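Epoxyqueuosine reductase (Streptococcus thermophilus, PDB 5D6S) belongs to the QueG family of epoxyqueuosine reductases, and holds cobalamin and two iron-sulfur clusters, with a helical region at its C-terminal end. Local coordinates at residues H385-A388 with E389-V393; I352-A355 with T356-A360. All coordinates share one frame; numbering follows the deposited sequence.

In the fold
Both contacts are short stretches of alpha helix in the C-terminal helical region, and their centres lie about 9 Å apart. Interaction 2 belongs to helix 351-364 and is buried, packed on several sides by other helices; interaction 1 belongs to helix 384-396, which lies against it, and is only partly buried. The chemistry follows this placement. Interaction 1 sets polar and charged side chains such as Q387 and E391 along an outer flank, whereas interaction 2 combines alanines and larger apolar side chains with a threonine hydroxyl bonded to its own helix. The two meet where S386 and E389 pack on A355, with E389 also touching W359.

Interaction 1 (H385-A388 with E389-V393); sequences HSQA and EWELV
Q387 lays its amide alongside the indole of W390 one turn on, and NE2 comes 3.4 Å from W390 CZ3. The two side chains point the same way, but their planes are 74° apart, and NE2 meets the benzene half of the indole obliquely, without stacking. Both leave the helix with CG anti to the backbone N (chi1 -175° in Q387), and a bend at chi2 of Q387 turns its amide to the indole. E391 crosses the Q387 side chain as well, and E391 OE2 lies 3.5 Å from both Q387 CG and Q387 NE2, a close approach to the chain and its amide alike.

The backbone supplies the hydrogen bonds, in the i to i+4 pattern of an alpha helix. E389 N reaches H385 O at 3.0 Å, W390 N reaches S386 O at 2.8 Å, and E391 N reaches Q387 O at 2.9 Å with a nearly straight N-H...O angle of 169°. The bond from L392 N to A388 O is weak at 3.3 Å.

Two polar ends find partners in other parts of the chain: E389 OE1 forms a salt bridge with R253, and W390 NE1 donates to M376 O. S386 and E389 lie against helix 351-364, while E389 and L392 also touch M250 of helix 250-255, so this part of helix 384-396 packs against both helices.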
loop_
_atom_site.group_PDB
_atom_site.type_symbol
_atom_site.label_atom_id
_atom_site.label_comp_id
_atom_site.label_asym_id
_atom_site.label_seq_id
_atom_site.Cartn_x
_atom_site.Cartn_y
_atom_site.Cartn_z
ATOM N N HIS A 385 4.902 23.070 13.762
ATOM C CA HIS A 385 4.021 21.936 13.939
ATOM C C HIS A 385 3.908 21.464 15.374
ATOM O O HIS A 385 2.805 21.214 15.850
ATOM C CB HIS A 385 4.483 20.776 13.106
ATOM C CG HIS A 385 4.572 21.095 11.661
ATOM N ND1 HIS A 385 3.492 20.994 10.809
ATOM C CD2 HIS A 385 5.617 21.517 10.911
ATOM C CE1 HIS A 385 3.875 21.328 9.588
ATOM N NE2 HIS A 385 5.162 21.639 9.623
ATOM N N SER A 386 5.042 21.351 16.054
ATOM C CA SER A 386 5.030 21.109 17.488
ATOM C C SER A 386 4.240 22.172 18.267
ATOM O O SER A 386 3.425 21.837 19.135
ATOM C CB SER A 386 6.438 21.038 18.015
ATOM O OG SER A 386 7.101 19.895 17.489
ATOM N N GLN A 387 4.452 23.446 17.916
ATOM C CA GLN A 387 3.735 24.573 18.517
ATOM C C GLN A 387 2.237 24.397 18.360
ATOM O O GLN A 387 1.485 24.449 19.326
ATOM C CB GLN A 387 4.144 25.886 17.849
ATOM C CG GLN A 387 3.553 27.140 18.470
ATOM C CD GLN A 387 4.261 27.539 19.751
ATOM O OE1 GLN A 387 5.476 27.333 19.902
ATOM N NE2 GLN A 387 3.514 28.119 20.685
ATOM N N ALA A 388 1.820 24.087 17.143
ATOM C CA ALA A 388 0.420 23.882 16.861
ATOM C C ALA A 388 -0.196 22.765 17.697
ATOM O O ALA A 388 -1.274 22.938 18.279
ATOM C CB ALA A 388 0.236 23.606 15.386
ATOM N N GLU A 389 0.470 21.620 17.757
ATOM C CA GLU A 389 -0.055 20.468 18.513
ATOM C C GLU A 389 -0.068 20.780 19.995
ATOM O O GLU A 389 -0.989 20.399 20.705
ATOM C CB GLU A 389 0.779 19.188 18.257
ATOM C CG GLU A 389 0.772 18.682 16.823
ATOM C CD GLU A 389 -0.617 18.344 16.303
ATOM O OE1 GLU A 389 -0.883 18.589 15.105
ATOM O OE2 GLU A 389 -1.471 17.854 17.085
ATOM N N TRP A 390 0.959 21.482 20.444
ATOM C CA TRP A 390 1.073 21.887 21.833
ATOM C C TRP A 390 -0.075 22.794 22.253
ATOM O O TRP A 390 -0.664 22.588 23.314
ATOM C CB TRP A 390 2.407 22.604 22.046
ATOM C CG TRP A 390 2.632 23.163 23.407
ATOM C CD1 TRP A 390 2.860 22.465 24.545
ATOM C CD2 TRP A 390 2.696 24.540 23.762
ATOM N NE1 TRP A 390 3.072 23.321 25.595
ATOM C CE2 TRP A 390 2.974 24.602 25.140
ATOM C CE3 TRP A 390 2.546 25.727 23.048
ATOM C CZ2 TRP A 390 3.096 25.792 25.815
ATOM C CZ3 TRP A 390 2.675 26.929 23.725
ATOM C CH2 TRP A 390 2.951 26.951 25.087
ATOM N N GLU A 391 -0.365 23.810 21.451
ATOM C CA GLU A 391 -1.496 24.702 21.742
ATOM C C GLU A 391 -2.791 23.921 21.935
ATOM O O GLU A 391 -3.584 24.238 22.796
ATOM C CB GLU A 391 -1.683 25.726 20.629
ATOM C CG GLU A 391 -0.654 26.821 20.658
ATOM C CD GLU A 391 -0.693 27.708 19.419
ATOM O OE1 GLU A 391 -1.727 27.695 18.708
ATOM O OE2 GLU A 391 0.323 28.417 19.166
ATOM N N LEU A 392 -3.000 22.910 21.111
ATOM C CA LEU A 392 -4.215 22.112 21.207
ATOM C C LEU A 392 -4.288 21.310 22.493
ATOM O O LEU A 392 -5.364 21.184 23.072
ATOM C CB LEU A 392 -4.345 21.165 20.003
ATOM C CG LEU A 392 -4.896 21.826 18.734
ATOM C CD1 LEU A 392 -4.541 21.036 17.480
ATOM C CD2 LEU A 392 -6.402 21.995 18.830
ATOM N N VAL A 393 -3.169 20.719 22.919
ATOM C CA VAL A 393 -3.175 19.916 24.153
ATOM C C VAL A 393 -3.399 20.856 25.317
ATOM O O VAL A 393 -4.276 20.651 26.126
ATOM C CB VAL A 393 -1.881 19.097 24.338
ATOM C CG1 VAL A 393 -1.835 18.513 25.721
ATOM C CG2 VAL A 393 -1.802 17.976 23.305
#

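Interaction 2 (I352-A355 with T356-A360); sequences IHTA and TAIWA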
loop_
_atom_site.group_PDB
_atom_site.type_symbol
_atom_site.label_atom_id
_atom_site.label_comp_id
_atom_site.label_asym_id
_atom_site.label_seq_id
_atom_site.Cartn_x
_atom_site.Cartn_y
_atom_site.Cartn_z
ATOM N N ILE A 352 8.818 16.036 13.339
ATOM C CA ILE A 352 7.516 15.404 13.053
ATOM C C ILE A 352 7.129 14.465 14.183
ATOM O O ILE A 352 5.993 14.527 14.697
ATOM C CB ILE A 352 7.486 14.632 11.726
ATOM C CG1 ILE A 352 7.059 15.531 10.587
ATOM C CG2 ILE A 352 6.430 13.536 11.736
ATOM C CD1 ILE A 352 7.901 16.751 10.457
ATOM N N HIS A 353 8.088 13.644 14.623
ATOM C CA HIS A 353 7.858 12.756 15.756
ATOM C C HIS A 353 7.553 13.498 17.052
ATOM O O HIS A 353 6.634 13.115 17.784
ATOM C CB HIS A 353 9.037 11.835 15.980
ATOM C CG HIS A 353 9.265 10.878 14.866
ATOM N ND1 HIS A 353 10.453 10.196 14.703
ATOM C CD2 HIS A 353 8.476 10.519 13.831
ATOM C CE1 HIS A 353 10.358 9.409 13.644
ATOM N NE2 HIS A 353 9.176 9.603 13.087
ATOM N N THR A 354 8.302 14.555 17.324
ATOM C CA THR A 354 8.041 15.367 18.492
ATOM C C THR A 354 6.607 15.860 18.510
ATOM O O THR A 354 5.881 15.724 19.500
ATOM C CB THR A 354 8.993 16.570 18.539
ATOM O OG1 THR A 354 10.347 16.119 18.669
ATOM C CG2 THR A 354 8.660 17.497 19.729
ATOM N N ALA A 355 6.199 16.491 17.421
ATOM C CA ALA A 355 4.855 17.085 17.356
ATOM C C ALA A 355 3.790 16.003 17.471
ATOM O O ALA A 355 2.751 16.177 18.084
ATOM C CB ALA A 355 4.690 17.844 16.071
ATOM N N THR A 356 4.066 14.866 16.882
ATOM C CA THR A 356 3.097 13.761 16.929
ATOM C C THR A 356 3.022 13.248 18.371
ATOM O O THR A 356 1.939 13.076 18.912
ATOM C CB THR A 356 3.480 12.665 15.953
ATOM O OG1 THR A 356 3.632 13.249 14.648
ATOM C CG2 THR A 356 2.441 11.607 15.936
ATOM N N ALA A 357 4.180 13.114 19.011
ATOM C CA ALA A 357 4.249 12.679 20.403
ATOM C C ALA A 357 3.520 13.639 21.364
ATOM O O ALA A 357 2.826 13.187 22.266
ATOM C CB ALA A 357 5.692 12.499 20.836
ATOM N N ILE A 358 3.673 14.948 21.169
ATOM C CA ILE A 358 2.965 15.916 21.995
ATOM C C ILE A 358 1.460 15.695 21.928
ATOM O O ILE A 358 0.799 15.574 22.952
ATOM C CB ILE A 358 3.295 17.349 21.554
ATOM C CG1 ILE A 358 4.701 17.704 22.038
ATOM C CG2 ILE A 358 2.283 18.328 22.119
ATOM C CD1 ILE A 358 5.202 18.974 21.440
ATOM N N TRP A 359 0.940 15.544 20.705
ATOM C CA TRP A 359 -0.436 15.157 20.516
ATOM C C TRP A 359 -0.746 13.869 21.266
ATOM O O TRP A 359 -1.768 13.761 21.935
ATOM C CB TRP A 359 -0.742 14.962 19.017
ATOM C CG TRP A 359 -2.111 14.378 18.734
ATOM C CD1 TRP A 359 -3.307 15.024 18.822
ATOM C CD2 TRP A 359 -2.410 13.042 18.347
ATOM N NE1 TRP A 359 -4.340 14.171 18.493
ATOM C CE2 TRP A 359 -3.814 12.951 18.189
ATOM C CE3 TRP A 359 -1.638 11.919 18.096
ATOM C CZ2 TRP A 359 -4.452 11.773 17.814
ATOM C CZ3 TRP A 359 -2.282 10.722 17.713
ATOM C CH2 TRP A 359 -3.668 10.667 17.581
ATOM N N ALA A 360 0.113 12.882 21.093
ATOM C CA ALA A 360 -0.123 11.543 21.627
ATOM C C ALA A 360 -0.292 11.585 23.158
ATOM O O ALA A 360 -1.141 10.855 23.723
ATOM C CB ALA A 360 0.987 10.587 21.209
#
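T356 binds I352 O twice, through its hydroxyl and through its backbone amide, a threonine side chain folding back onto the carbonyl one turn earlier in an alpha helix. T356 OG1 donates to I352 O at 2.7 Å, and T356 N to the same oxygen at 2.9 Å; the two donors approach from opposite faces of the carbonyl plane. The hydroxyl sits well above that plane, 39° out of it. With chi1 at -54°, OG1 lies beside the backbone N and anti to the carbonyl carbon, which carries it back to I352 O. In this buried part of the helix the bond satisfies the threonine hydroxyl within its own helix.

The other bonds between the segments are main-chain i to i+4 bonds. A357 N reaches H353 O at 2.7 Å, I358 N reaches T354 O at 2.9 Å, and W359 N lies 3.2 Å from A355 O, its N-H...O angle of 177° almost straight.

The other polar side chains turn to partners beyond these segments: H353 NE2 donates to N319 O, and T354 OG1 is bonded to N348 and to N350 O. Around the helix, T356 packs on I326 and I327 of helix 318-331, A357 on L341 and I345 of helix 338-347, and the W359 indole makes a cation-pi contact with R253. Within the segments, T354 and I358 cross, with T354 CG2 4.1 Å from I358 CD1.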